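Local coordinates for protein putative lipase (Bacteroides thetaiotaomicron VPI-5482, PDB 3BZW) that probably hydrolyses ester bonds as a GDSL-like lipase or acylhydrolase of the SGNH clan, possibly acting on lysophospholipids, at residues 36-41 against 65-70; 165-170 against 213-218; 169-174 against 239-244; 184-189 against 223-228. All coordinates share one frame; numbering follows the deposited sequence.

Contact 1 of 4, residues 36-41 against 65-70; sequences ITDPNC and GISGRQ. With ACT (acetate ion), chain G.
The Asp38 carboxylate meets Gly65 O over one face, with CG 3.6 Å from that oxygen, while the Ser67 hydroxyl and Asn40 N reach its two oxygens from the other. OD2 takes two donors: Ser67 N at 2.9 Å, on the anti side and only 16° out of the plane, and Ser67 OG at 3.0 Å, well above it. OD1 accepts from Asn40 N at 2.8 Å, closing an Asx turn on the type I turn 38-41. A chi1 of -169° sets Asp38 CG anti to the backbone N, on the side of Gly65 O. The other flat group, the Arg69 guanidinium, lies within its own loop with Ile66 CG2 over the centre of one face. Backbone contact is close at Gly65, whose O lies 3.4 Å from Asp38 CA in a CA-H...O contact. Just past Ser67, Gly68 N donates to acetate OXT at 2.7 Å. The same acetate is bonded by Ser35 N and Asn99 ND2, a set consistent with the oxyanion hole of SGNH hydrolases. The two loops follow parallel strands 28-33 and 60-63 and lead into helices 49-57 and 74-85; Thr37 OG1 bonds Tyr49 of the first helix, and Ile66 rests on Arg76 of the second.

Contact 2 of 4, residues 165-170 against 213-218; sequences LLTPLH and VIDFNA
Thr167 OG1 works as both donor and acceptor: it gives its proton to the anti lone pair of Asp215 OD1 at 2.8 Å and receives Asn217 N at 2.9 Å, in an almost straight bond (173°). OG1 sits between the backbone N and carbonyl carbon (chi1 51°), facing the first turn of the helix beginning at Phe216, and CG2 is left to meet Val213 CG1. A valine in its place would probably leave Asn217 N and Asp215 OD1 without their mate. Beside this grip, Leu166 CD1 covers one face of the Phe216 ring, Leu169 CD2 lies 3.6 Å from Phe216 CD2, and Leu166 CD2 packs at 3.6 Å on Ile214 CB. The backbones carry parallel bridges at Leu165-Val213 and Leu166-Ile214, with Ile214 N bonded to Leu165 O at 2.9 Å; this makes 213-214 the outermost strand, within this chain, of the five-stranded parallel sheet of the alpha/beta SGNH fold. Farther along, water 1 accepts from His170 N at 2.9 Å and donates to Asn217 O, which His170 ND1 also meets weakly. In the next shell, Lys203 forms a salt bridge with Asp215 OD2, Phe95 packs edge-to-face with Phe216, and Leu255 and Met251 of helix 245-258 touch Leu166 and Phe216 respectively. Asn207 of the second subunit lies against Asn217.

Contact 3 of 4, residues 169-174 against 239-244; sequences LHRSLA and DRLHPD. With ACT (acetate ion), chain G.
Leu241 CD1 covers one face of the Arg171 guanidinium near its rim, 3.7 Å from NH1, in the tight, buried part of this contact; Gln182 and Thr98 bond the tip of that arginine. Leu241 CB meets Ala174 CB at 4.0 Å, and Leu241 CD2 lies on a face of the His242 ring. Asp239 holds the corner in shape: OD1 accepts from Leu241 N and His242 N, and the syn lone pair of OD2 takes His242 ND1 at 2.7 Å in the ring plane. OD2 is also bonded by Tyr42 OH. Asp239 and His242 match the DxxH pattern of the SGNH clan and would probably supply the acid and histidine of its triad. His242 NE2 points at acetate O, 2.9 Å away. Water 2 bridges two backbone oxygens of buried residues, His170 O and Leu241 O, and Leu169 CD1 rests 3.8 Å from Pro243 CG. Two backbone bonds, Arg240 N to Leu173 O at 2.8 Å and Ser172 N to Arg240 O at 3.0 Å, lead to the side nearer solvent. There Ser172 CB and Arg240 CB still come within 3.3 Å; beyond them the arginine runs extended from CG to NE, and Leu173 CD2 stands over the centre of one face of its guanidinium. Both these residues are partly exposed. Water 3 links Ser172 OG to Arg240 NH1, while Arg240 NE is held by Ala236 O.

Contact 4 of 4, residues 184-189 against 223-228; sequences DESYQN and NPMVEE
Two type I turns, 184-187 and 223-226, face each other with Glu185 CA and Met225 CA 7.8 Å apart. Each carries an Asx turn: Asp184 OD1 accepts from Ser186 N at 2.8 Å, and Asn223 OD1 from Met225 N at 2.9 Å. No hydrogen bond crosses between them. The contact is made by the selenomethionine at 225, a labelled residue whose chain bends at chi2 and chi3 so that SE and CE fold over the other turn. SE lies 3.6 Å from Asp184 CB, and CE touches both Asp184 OD1 and Ser186 CB, at 3.6 and 3.7 Å. Asp184 OD1 also accepts from the Ser186 hydroxyl by its syn lone pair, so one oxygen receives both the backbone N and the hydroxyl of Ser186. An alanine at Asp184 would probably leave Ser186 N and OG without this acceptor and let the turn shift beneath the selenomethionine methyl. The turns also border the second subunit: Lys133 of the second subunit bonds Ser186 OG, and Trp209 O of that subunit accepts from Asn223 ND2. Glu185 OE1 turns to Arg171 N, while its other oxygen, OE2, lies 3.5 Å from Met225 CG.

Contact 2 is the inner core of the four, joining strands of the central sheet through backbone bridges, apolar packing and a buried hydroxyl. Contacts 1 and 3 are built from loops and meet at one acetate, contact 1, only partly buried, offering a backbone N-H and contact 3 a histidine; Ile36 packs against Pro243 between them. Contact 3 starts from the chain that contact 2 ends on, sharing Leu169 and His170, and mixes arginine faces with water bridges. Contact 4, nested in the loop that contact 3 closes, lies farthest from the chain centre yet is largely covered in the assembly, with van der Waals contacts alone across its turns. Contacts 2 and 4 reach the second subunit, contact 3 through the shared His170.

Contact 1 of 4, residues 36-41 against 65-70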
loop_
_atom_site.group_PDB
_atom_site.type_symbol
_atom_site.label_atom_id
_atom_site.label_comp_id
_atom_site.label_asym_id
_atom_site.label_seq_id
_atom_site.Cartn_x
_atom_site.Cartn_y
_atom_site.Cartn_z
ATOM N N ILE A 36 6.240 -17.692 -36.155
ATOM C CA ILE A 36 7.016 -18.535 -35.254
ATOM C C ILE A 36 6.538 -19.987 -35.341
ATOM O O ILE A 36 7.235 -20.912 -34.921
ATOM C CB ILE A 36 6.950 -17.983 -33.807
ATOM C CG1 ILE A 36 7.630 -16.606 -33.775
ATOM C CG2 ILE A 36 7.640 -18.935 -32.834
ATOM C CD1 ILE A 36 7.755 -15.981 -32.397
ATOM N N THR A 37 5.360 -20.177 -35.926
ATOM C CA THR A 37 4.778 -21.504 -36.108
ATOM C C THR A 37 4.822 -21.911 -37.594
ATOM O O THR A 37 4.897 -23.097 -37.924
ATOM C CB THR A 37 3.314 -21.526 -35.598
ATOM O OG1 THR A 37 3.310 -21.463 -34.163
ATOM C CG2 THR A 37 2.596 -22.787 -36.052
ATOM N N ASP A 38 4.787 -20.911 -38.472
ATOM C CA ASP A 38 4.815 -21.104 -39.929
ATOM C C ASP A 38 6.021 -21.937 -40.381
ATOM O O ASP A 38 7.169 -21.608 -40.071
ATOM C CB ASP A 38 4.865 -19.732 -40.611
ATOM C CG ASP A 38 4.627 -19.793 -42.115
ATOM O OD1 ASP A 38 4.832 -20.860 -42.739
ATOM O OD2 ASP A 38 4.247 -18.743 -42.677
ATOM N N PRO A 39 5.777 -23.029 -41.123
ATOM C CA PRO A 39 6.882 -23.872 -41.598
ATOM C C PRO A 39 7.825 -23.095 -42.517
ATOM O O PRO A 39 9.003 -23.428 -42.639
ATOM C CB PRO A 39 6.162 -24.993 -42.351
ATOM C CG PRO A 39 4.833 -25.074 -41.660
ATOM C CD PRO A 39 4.476 -23.624 -41.475
ATOM N N ASN A 40 7.294 -22.055 -43.155
ATOM C CA ASN A 40 8.056 -21.236 -44.095
ATOM C C ASN A 40 8.979 -20.181 -43.491
ATOM O O ASN A 40 9.721 -19.524 -44.222
ATOM C CB ASN A 40 7.096 -20.536 -45.060
ATOM C CG ASN A 40 6.385 -21.500 -45.979
ATOM O OD1 ASN A 40 5.363 -21.162 -46.577
ATOM N ND2 ASN A 40 6.923 -22.707 -46.105
ATOM N N CYS A 41 8.937 -20.006 -42.172
ATOM C CA CYS A 41 9.780 -18.998 -41.530
ATOM C C CYS A 41 11.254 -19.305 -41.785
ATOM O O CYS A 41 11.814 -20.220 -41.184
ATOM C CB CYS A 41 9.509 -18.953 -40.025
ATOM S SG CYS A 41 10.301 -17.555 -39.192
ATOM N N GLY A 65 -0.330 -21.986 -38.822
ATOM C CA GLY A 65 0.283 -20.696 -38.562
ATOM C C GLY A 65 0.879 -20.095 -39.822
ATOM O O GLY A 65 1.503 -20.790 -40.623
ATOM N N ILE A 66 0.686 -18.794 -40.000
ATOM C CA ILE A 66 1.208 -18.098 -41.168
ATOM C C ILE A 66 1.861 -16.787 -40.749
ATOM O O ILE A 66 1.349 -16.074 -39.886
ATOM C CB ILE A 66 0.083 -17.807 -42.181
ATOM C CG1 ILE A 66 -0.420 -19.128 -42.775
ATOM C CG2 ILE A 66 0.592 -16.875 -43.279
ATOM C CD1 ILE A 66 -1.680 -18.990 -43.609
ATOM N N SER A 67 2.991 -16.478 -41.374
ATOM C CA SER A 67 3.732 -15.264 -41.076
ATOM C C SER A 67 2.868 -14.009 -41.064
ATOM O O SER A 67 2.079 -13.774 -41.982
ATOM C CB SER A 67 4.869 -15.090 -42.084
ATOM O OG SER A 67 5.767 -16.186 -42.014
ATOM N N GLY A 68 3.019 -13.219 -40.003
ATOM C CA GLY A 68 2.286 -11.972 -39.873
ATOM C C GLY A 68 0.840 -12.002 -39.407
ATOM O O GLY A 68 0.241 -10.941 -39.220
ATOM N N ARG A 69 0.264 -13.183 -39.207
ATOM C CA ARG A 69 -1.128 -13.246 -38.777
ATOM C C ARG A 69 -1.334 -12.812 -37.330
ATOM O O ARG A 69 -0.427 -12.907 -36.495
ATOM C CB ARG A 69 -1.696 -14.652 -39.004
ATOM C CG ARG A 69 -1.750 -15.037 -40.483
ATOM C CD ARG A 69 -2.596 -14.036 -41.270
ATOM N NE ARG A 69 -2.405 -14.142 -42.717
ATOM C CZ ARG A 69 -2.962 -15.070 -43.490
ATOM N NH1 ARG A 69 -3.762 -15.991 -42.965
ATOM N NH2 ARG A 69 -2.721 -15.076 -44.796
ATOM N N GLN A 70 -2.540 -12.328 -37.052
ATOM C CA GLN A 70 -2.913 -11.842 -35.728
ATOM C C GLN A 70 -4.077 -12.654 -35.167
ATOM O O GLN A 70 -4.582 -13.562 -35.828
ATOM C CB GLN A 70 -3.297 -10.366 -35.832
ATOM C CG GLN A 70 -2.154 -9.480 -36.321
ATOM C CD GLN A 70 -2.640 -8.166 -36.901
ATOM O OE1 GLN A 70 -3.536 -7.530 -36.354
ATOM N NE2 GLN A 70 -2.040 -7.750 -38.010
HETATM C C ACT G . 5.438 -13.022 -37.122
HETATM O O ACT G . 6.306 -12.451 -37.758
HETATM O OXT ACT G . 4.435 -13.423 -37.688
HETATM C CH3 ACT G . 5.611 -13.249 -35.641
#

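Contact 2 of 4, residues 165-170 against 213-218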
loop_
_atom_site.group_PDB
_atom_site.type_symbol
_atom_site.label_atom_id
_atom_site.label_comp_id
_atom_site.label_asym_id
_atom_site.label_seq_id
_atom_site.Cartn_x
_atom_site.Cartn_y
_atom_site.Cartn_z
ATOM N N LEU A 165 -3.914 -22.370 -24.917
ATOM C CA LEU A 165 -3.380 -21.103 -25.407
ATOM C C LEU A 165 -1.958 -20.903 -24.895
ATOM O O LEU A 165 -1.652 -21.237 -23.752
ATOM C CB LEU A 165 -4.231 -19.929 -24.919
ATOM C CG LEU A 165 -5.734 -19.963 -25.191
ATOM C CD1 LEU A 165 -6.352 -18.649 -24.733
ATOM C CD2 LEU A 165 -5.979 -20.189 -26.675
ATOM N N LEU A 166 -1.097 -20.352 -25.744
ATOM C CA LEU A 166 0.283 -20.078 -25.360
ATOM C C LEU A 166 0.491 -18.569 -25.453
ATOM O O LEU A 166 0.091 -17.942 -26.436
ATOM C CB LEU A 166 1.263 -20.778 -26.308
ATOM C CG LEU A 166 1.145 -22.291 -26.515
ATOM C CD1 LEU A 166 2.266 -22.755 -27.442
ATOM C CD2 LEU A 166 1.221 -23.011 -25.186
ATOM N N THR A 167 1.111 -17.987 -24.433
ATOM C CA THR A 167 1.369 -16.556 -24.445
ATOM C C THR A 167 2.555 -16.246 -25.357
ATOM O O THR A 167 3.466 -17.060 -25.514
ATOM C CB THR A 167 1.675 -16.010 -23.027
ATOM O OG1 THR A 167 2.694 -16.805 -22.407
ATOM C CG2 THR A 167 0.416 -16.027 -22.164
ATOM N N PRO A 168 2.550 -15.058 -25.977
ATOM C CA PRO A 168 3.614 -14.613 -26.882
ATOM C C PRO A 168 4.971 -14.553 -26.176
ATOM O O PRO A 168 5.042 -14.305 -24.969
ATOM C CB PRO A 168 3.138 -13.231 -27.323
ATOM C CG PRO A 168 1.634 -13.337 -27.231
ATOM C CD PRO A 168 1.452 -14.078 -25.928
ATOM N N LEU A 169 6.041 -14.777 -26.933
ATOM C CA LEU A 169 7.398 -14.752 -26.385
ATOM C C LEU A 169 7.927 -13.328 -26.264
ATOM O O LEU A 169 7.445 -12.429 -26.948
ATOM C CB LEU A 169 8.350 -15.533 -27.296
ATOM C CG LEU A 169 7.989 -16.978 -27.637
ATOM C CD1 LEU A 169 9.001 -17.536 -28.631
ATOM C CD2 LEU A 169 7.962 -17.807 -26.363
ATOM N N HIS A 170 8.913 -13.131 -25.388
ATOM C CA HIS A 170 9.531 -11.819 -25.248
ATOM C C HIS A 170 10.123 -11.550 -26.627
ATOM O O HIS A 170 10.456 -12.485 -27.355
ATOM C CB HIS A 170 10.629 -11.832 -24.176
ATOM C CG HIS A 170 10.112 -11.597 -22.789
ATOM N ND1 HIS A 170 9.459 -12.566 -22.060
ATOM C CD2 HIS A 170 10.101 -10.479 -22.022
ATOM C CE1 HIS A 170 9.067 -12.059 -20.905
ATOM N NE2 HIS A 170 9.443 -10.794 -20.856
ATOM N N VAL A 213 -4.072 -22.170 -20.126
ATOM C CA VAL A 213 -3.089 -21.296 -20.744
ATOM C C VAL A 213 -1.712 -21.653 -20.207
ATOM O O VAL A 213 -1.534 -21.784 -19.001
ATOM C CB VAL A 213 -3.364 -19.807 -20.416
ATOM C CG1 VAL A 213 -2.267 -18.922 -21.026
ATOM C CG2 VAL A 213 -4.735 -19.397 -20.940
ATOM N N ILE A 214 -0.755 -21.843 -21.110
ATOM C CA ILE A 214 0.617 -22.129 -20.724
ATOM C C ILE A 214 1.333 -20.792 -20.925
ATOM O O ILE A 214 1.367 -20.261 -22.034
ATOM C CB ILE A 214 1.246 -23.221 -21.622
ATOM C CG1 ILE A 214 0.566 -24.566 -21.339
ATOM C CG2 ILE A 214 2.750 -23.322 -21.365
ATOM C CD1 ILE A 214 1.122 -25.718 -22.142
ATOM N N ASP A 215 1.873 -20.239 -19.844
ATOM C CA ASP A 215 2.543 -18.946 -19.910
ATOM C C ASP A 215 3.937 -19.068 -20.514
ATOM O O ASP A 215 4.949 -18.891 -19.831
ATOM C CB ASP A 215 2.610 -18.326 -18.511
ATOM C CG ASP A 215 2.946 -16.843 -18.542
ATOM O OD1 ASP A 215 2.999 -16.258 -19.647
ATOM O OD2 ASP A 215 3.149 -16.259 -17.460
ATOM N N PHE A 216 3.957 -19.368 -21.807
ATOM C CA PHE A 216 5.173 -19.543 -22.589
ATOM C C PHE A 216 6.120 -18.354 -22.431
ATOM O O PHE A 216 7.342 -18.521 -22.378
ATOM C CB PHE A 216 4.788 -19.723 -24.061
ATOM C CG PHE A 216 5.495 -20.860 -24.743
ATOM C CD1 PHE A 216 5.689 -22.075 -24.089
ATOM C CD2 PHE A 216 5.933 -20.732 -26.059
ATOM C CE1 PHE A 216 6.304 -23.142 -24.731
ATOM C CE2 PHE A 216 6.551 -21.796 -26.713
ATOM C CZ PHE A 216 6.736 -23.003 -26.048
ATOM N N ASN A 217 5.542 -17.159 -22.357
ATOM C CA ASN A 217 6.301 -15.922 -22.199
ATOM C C ASN A 217 7.305 -16.044 -21.058
ATOM O O ASN A 217 8.432 -15.551 -21.152
ATOM C CB ASN A 217 5.336 -14.767 -21.928
ATOM C CG ASN A 217 6.044 -13.435 -21.771
ATOM O OD1 ASN A 217 6.351 -13.010 -20.658
ATOM N ND2 ASN A 217 6.314 -12.771 -22.893
ATOM N N ALA A 218 6.902 -16.711 -19.983
ATOM C CA ALA A 218 7.791 -16.882 -18.843
ATOM C C ALA A 218 8.534 -18.222 -18.807
ATOM O O ALA A 218 9.753 -18.244 -18.664
ATOM C CB ALA A 218 7.013 -16.696 -17.542
HETATM O O HOH W 1 9.641 -15.515 -23.851
#

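Contact 3 of 4, residues 169-174 against 239-244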
loop_
_atom_site.group_PDB
_atom_site.type_symbol
_atom_site.label_atom_id
_atom_site.label_comp_id
_atom_site.label_asym_id
_atom_site.label_seq_id
_atom_site.Cartn_x
_atom_site.Cartn_y
_atom_site.Cartn_z
ATOM N N LEU A 169 6.041 -14.777 -26.933
ATOM C CA LEU A 169 7.398 -14.752 -26.385
ATOM C C LEU A 169 7.927 -13.328 -26.264
ATOM O O LEU A 169 7.445 -12.429 -26.948
ATOM C CB LEU A 169 8.350 -15.533 -27.296
ATOM C CG LEU A 169 7.989 -16.978 -27.637
ATOM C CD1 LEU A 169 9.001 -17.536 -28.631
ATOM C CD2 LEU A 169 7.962 -17.807 -26.363
ATOM N N HIS A 170 8.913 -13.131 -25.388
ATOM C CA HIS A 170 9.531 -11.819 -25.248
ATOM C C HIS A 170 10.123 -11.550 -26.627
ATOM O O HIS A 170 10.456 -12.485 -27.355
ATOM C CB HIS A 170 10.629 -11.832 -24.176
ATOM C CG HIS A 170 10.112 -11.597 -22.789
ATOM N ND1 HIS A 170 9.459 -12.566 -22.060
ATOM C CD2 HIS A 170 10.101 -10.479 -22.022
ATOM C CE1 HIS A 170 9.067 -12.059 -20.905
ATOM N NE2 HIS A 170 9.443 -10.794 -20.856
ATOM N N ARG A 171 10.262 -10.281 -26.984
ATOM C CA ARG A 171 10.746 -9.936 -28.313
ATOM C C ARG A 171 11.614 -8.694 -28.337
ATOM O O ARG A 171 11.416 -7.778 -27.545
ATOM C CB ARG A 171 9.543 -9.707 -29.223
ATOM C CG ARG A 171 8.515 -8.762 -28.608
ATOM C CD ARG A 171 7.375 -8.478 -29.564
ATOM N NE ARG A 171 7.823 -7.654 -30.677
ATOM C CZ ARG A 171 7.257 -7.648 -31.877
ATOM N NH1 ARG A 171 6.211 -8.428 -32.126
ATOM N NH2 ARG A 171 7.741 -6.865 -32.829
ATOM N N SER A 172 12.565 -8.659 -29.266
ATOM C CA SER A 172 13.434 -7.503 -29.396
ATOM C C SER A 172 13.326 -6.930 -30.809
ATOM O O SER A 172 12.375 -7.229 -31.535
ATOM C CB SER A 172 14.883 -7.866 -29.058
ATOM O OG SER A 172 15.689 -6.697 -29.019
ATOM N N LEU A 173 14.298 -6.116 -31.204
ATOM C CA LEU A 173 14.264 -5.466 -32.509
ATOM C C LEU A 173 14.196 -6.390 -33.721
ATOM O O LEU A 173 14.703 -7.508 -33.706
ATOM C CB LEU A 173 15.469 -4.527 -32.647
ATOM C CG LEU A 173 16.852 -5.167 -32.793
ATOM C CD1 LEU A 173 17.132 -5.440 -34.261
ATOM C CD2 LEU A 173 17.911 -4.234 -32.231
ATOM N N ALA A 174 13.551 -5.900 -34.774
ATOM C CA ALA A 174 13.424 -6.640 -36.024
ATOM C C ALA A 174 13.370 -5.633 -37.168
ATOM O O ALA A 174 12.600 -4.674 -37.129
ATOM C CB ALA A 174 12.163 -7.502 -36.019
ATOM N N ASP A 239 17.134 -9.540 -36.724
ATOM C CA ASP A 239 15.947 -10.267 -36.293
ATOM C C ASP A 239 16.064 -10.875 -34.903
ATOM O O ASP A 239 16.545 -11.998 -34.742
ATOM C CB ASP A 239 15.617 -11.372 -37.302
ATOM C CG ASP A 239 14.235 -11.968 -37.082
ATOM O OD1 ASP A 239 13.641 -11.713 -36.012
ATOM O OD2 ASP A 239 13.747 -12.694 -37.974
ATOM N N ARG A 240 15.613 -10.121 -33.905
ATOM C CA ARG A 240 15.632 -10.571 -32.522
ATOM C C ARG A 240 14.192 -10.866 -32.110
ATOM O O ARG A 240 13.839 -10.786 -30.931
ATOM C CB ARG A 240 16.240 -9.490 -31.621
ATOM C CG ARG A 240 17.645 -9.084 -32.034
ATOM C CD ARG A 240 18.269 -8.109 -31.050
ATOM N NE ARG A 240 19.518 -7.562 -31.576
ATOM C CZ ARG A 240 20.285 -6.694 -30.930
ATOM N NH1 ARG A 240 19.937 -6.270 -29.720
ATOM N NH2 ARG A 240 21.399 -6.244 -31.497
ATOM N N LEU A 241 13.373 -11.202 -33.106
ATOM C CA LEU A 241 11.959 -11.524 -32.905
ATOM C C LEU A 241 11.705 -13.017 -33.106
ATOM O O LEU A 241 11.105 -13.676 -32.258
ATOM C CB LEU A 241 11.087 -10.723 -33.885
ATOM C CG LEU A 241 9.624 -11.153 -34.083
ATOM C CD1 LEU A 241 8.843 -10.971 -32.780
ATOM C CD2 LEU A 241 8.991 -10.328 -35.200
ATOM N N HIS A 242 12.170 -13.552 -34.230
ATOM C CA HIS A 242 11.967 -14.967 -34.520
ATOM C C HIS A 242 13.062 -15.869 -33.960
ATOM O O HIS A 242 14.251 -15.653 -34.200
ATOM C CB HIS A 242 11.857 -15.193 -36.029
ATOM C CG HIS A 242 10.816 -14.347 -36.695
ATOM N ND1 HIS A 242 11.132 -13.332 -37.572
ATOM C CD2 HIS A 242 9.464 -14.380 -36.627
ATOM C CE1 HIS A 242 10.019 -12.779 -38.021
ATOM N NE2 HIS A 242 8.993 -13.397 -37.464
ATOM N N PRO A 243 12.668 -16.893 -33.192
ATOM C CA PRO A 243 13.639 -17.822 -32.615
ATOM C C PRO A 243 14.336 -18.624 -33.719
ATOM O O PRO A 243 13.752 -18.861 -34.787
ATOM C CB PRO A 243 12.770 -18.724 -31.741
ATOM C CG PRO A 243 11.638 -17.828 -31.340
ATOM C CD PRO A 243 11.326 -17.122 -32.632
ATOM N N ASP A 244 15.582 -19.020 -33.481
ATOM C CA ASP A 244 16.274 -19.846 -34.459
ATOM C C ASP A 244 15.986 -21.278 -34.030
ATOM O O ASP A 244 15.208 -21.498 -33.097
ATOM C CB ASP A 244 17.786 -19.576 -34.481
ATOM C CG ASP A 244 18.435 -19.671 -33.114
ATOM O OD1 ASP A 244 17.845 -20.260 -32.182
ATOM O OD2 ASP A 244 19.572 -19.158 -32.978
HETATM C C ACT G . 5.438 -13.022 -37.122
HETATM O O ACT G . 6.306 -12.451 -37.758
HETATM O OXT ACT G . 4.435 -13.423 -37.688
HETATM C CH3 ACT G . 5.611 -13.249 -35.641
HETATM O O HOH W 2 9.593 -13.262 -30.000
HETATM O O HOH W 3 18.022 -7.167 -27.706
#

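Contact 4 of 4, residues 184-189 against 223-228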
loop_
_atom_site.group_PDB
_atom_site.type_symbol
_atom_site.label_atom_id
_atom_site.label_comp_id
_atom_site.label_asym_id
_atom_site.label_seq_id
_atom_site.Cartn_x
_atom_site.Cartn_y
_atom_site.Cartn_z
ATOM N N ASP A 184 12.182 -2.732 -30.296
ATOM C CA ASP A 184 12.176 -3.809 -29.302
ATOM C C ASP A 184 11.055 -3.610 -28.287
ATOM O O ASP A 184 10.387 -2.569 -28.288
ATOM C CB ASP A 184 13.538 -3.947 -28.590
ATOM C CG ASP A 184 13.915 -2.730 -27.760
ATOM O OD1 ASP A 184 13.053 -2.191 -27.034
ATOM O OD2 ASP A 184 15.092 -2.319 -27.819
ATOM N N GLU A 185 10.853 -4.597 -27.415
ATOM C CA GLU A 185 9.765 -4.522 -26.448
ATOM C C GLU A 185 9.886 -3.509 -25.315
ATOM O O GLU A 185 9.030 -3.480 -24.439
ATOM C CB GLU A 185 9.472 -5.907 -25.859
ATOM C CG GLU A 185 10.605 -6.506 -25.045
ATOM C CD GLU A 185 10.202 -7.795 -24.354
ATOM O OE1 GLU A 185 9.371 -8.542 -24.919
ATOM O OE2 GLU A 185 10.730 -8.068 -23.253
ATOM N N SER A 186 10.927 -2.683 -25.317
ATOM C CA SER A 186 11.055 -1.664 -24.273
ATOM C C SER A 186 10.195 -0.468 -24.687
ATOM O O SER A 186 9.988 0.465 -23.911
ATOM C CB SER A 186 12.518 -1.222 -24.096
ATOM O OG SER A 186 12.986 -0.470 -25.206
ATOM N N TYR A 187 9.683 -0.513 -25.915
ATOM C CA TYR A 187 8.845 0.561 -26.453
ATOM C C TYR A 187 7.368 0.189 -26.530
ATOM O O TYR A 187 7.030 -0.964 -26.804
ATOM C CB TYR A 187 9.277 0.911 -27.875
ATOM C CG TYR A 187 10.662 1.476 -28.036
ATOM C CD1 TYR A 187 10.890 2.844 -27.922
ATOM C CD2 TYR A 187 11.739 0.649 -28.363
ATOM C CE1 TYR A 187 12.159 3.383 -28.137
ATOM C CE2 TYR A 187 13.010 1.172 -28.577
ATOM C CZ TYR A 187 13.209 2.544 -28.464
ATOM O OH TYR A 187 14.456 3.070 -28.681
ATOM N N GLN A 188 6.492 1.166 -26.307
ATOM C CA GLN A 188 5.060 0.922 -26.444
ATOM C C GLN A 188 4.837 0.908 -27.955
ATOM O O GLN A 188 5.664 1.436 -28.712
ATOM C CB GLN A 188 4.225 2.064 -25.842
ATOM C CG GLN A 188 4.388 2.269 -24.341
ATOM C CD GLN A 188 3.382 3.264 -23.767
ATOM O OE1 GLN A 188 2.991 4.224 -24.429
ATOM N NE2 GLN A 188 2.971 3.038 -22.522
ATOM N N ASN A 189 3.740 0.303 -28.398
ATOM C CA ASN A 189 3.435 0.277 -29.821
ATOM C C ASN A 189 2.720 1.573 -30.187
ATOM O O ASN A 189 2.725 2.533 -29.415
ATOM C CB ASN A 189 2.548 -0.921 -30.179
ATOM C CG ASN A 189 1.261 -0.960 -29.382
ATOM O OD1 ASN A 189 0.848 0.037 -28.792
ATOM N ND2 ASN A 189 0.612 -2.116 -29.375
ATOM N N ASN A 223 14.561 -14.558 -23.287
ATOM C CA ASN A 223 14.355 -13.110 -23.368
ATOM C C ASN A 223 15.413 -12.460 -24.258
ATOM O O ASN A 223 16.556 -12.268 -23.836
ATOM C CB ASN A 223 14.426 -12.495 -21.966
ATOM C CG ASN A 223 13.990 -11.040 -21.939
ATOM O OD1 ASN A 223 13.891 -10.384 -22.981
ATOM N ND2 ASN A 223 13.736 -10.524 -20.741
ATOM N N PRO A 224 15.044 -12.099 -25.500
ATOM C CA PRO A 224 15.997 -11.468 -26.418
ATOM C C PRO A 224 16.481 -10.088 -25.955
ATOM O O PRO A 224 17.404 -9.522 -26.540
ATOM C CB PRO A 224 15.226 -11.426 -27.740
ATOM C CG PRO A 224 13.810 -11.247 -27.292
ATOM C CD PRO A 224 13.708 -12.203 -26.115
HETATM N N MSE A 225 15.860 -9.550 -24.906
HETATM C CA MSE A 225 16.273 -8.254 -24.379
HETATM C C MSE A 225 17.586 -8.413 -23.614
HETATM O O MSE A 225 18.246 -7.432 -23.287
HETATM C CB MSE A 225 15.184 -7.661 -23.476
HETATM C CG MSE A 225 13.942 -7.201 -24.225
HETATM SE SE MSE A 225 14.290 -5.888 -25.631
HETATM C CE MSE A 225 14.513 -4.322 -24.511
ATOM N N VAL A 226 17.938 -9.659 -23.316
ATOM C CA VAL A 226 19.193 -9.973 -22.643
ATOM C C VAL A 226 20.076 -10.497 -23.772
ATOM O O VAL A 226 19.876 -11.609 -24.257
ATOM C CB VAL A 226 19.012 -11.075 -21.567
ATOM C CG1 VAL A 226 20.362 -11.403 -20.922
ATOM C CG2 VAL A 226 18.019 -10.616 -20.511
ATOM N N GLU A 227 21.031 -9.674 -24.198
ATOM C CA GLU A 227 21.935 -9.998 -25.297
ATOM C C GLU A 227 22.473 -11.419 -25.330
ATOM O O GLU A 227 22.513 -12.041 -26.391
ATOM C CB GLU A 227 23.106 -9.015 -25.311
ATOM C CG GLU A 227 22.770 -7.667 -25.930
ATOM C CD GLU A 227 23.866 -6.638 -25.705
ATOM O OE1 GLU A 227 25.059 -7.017 -25.749
ATOM O OE2 GLU A 227 23.535 -5.451 -25.495
ATOM N N GLU A 228 22.895 -11.928 -24.177
ATOM C CA GLU A 228 23.444 -13.277 -24.098
ATOM C C GLU A 228 22.453 -14.360 -24.539
ATOM O O GLU A 228 22.861 -15.448 -24.946
ATOM C CB GLU A 228 23.927 -13.569 -22.673
ATOM C CG GLU A 228 25.146 -12.755 -22.215
ATOM C CD GLU A 228 24.873 -11.263 -22.095
ATOM O OE1 GLU A 228 23.748 -10.887 -21.712
ATOM O OE2 GLU A 228 25.798 -10.463 -22.363
#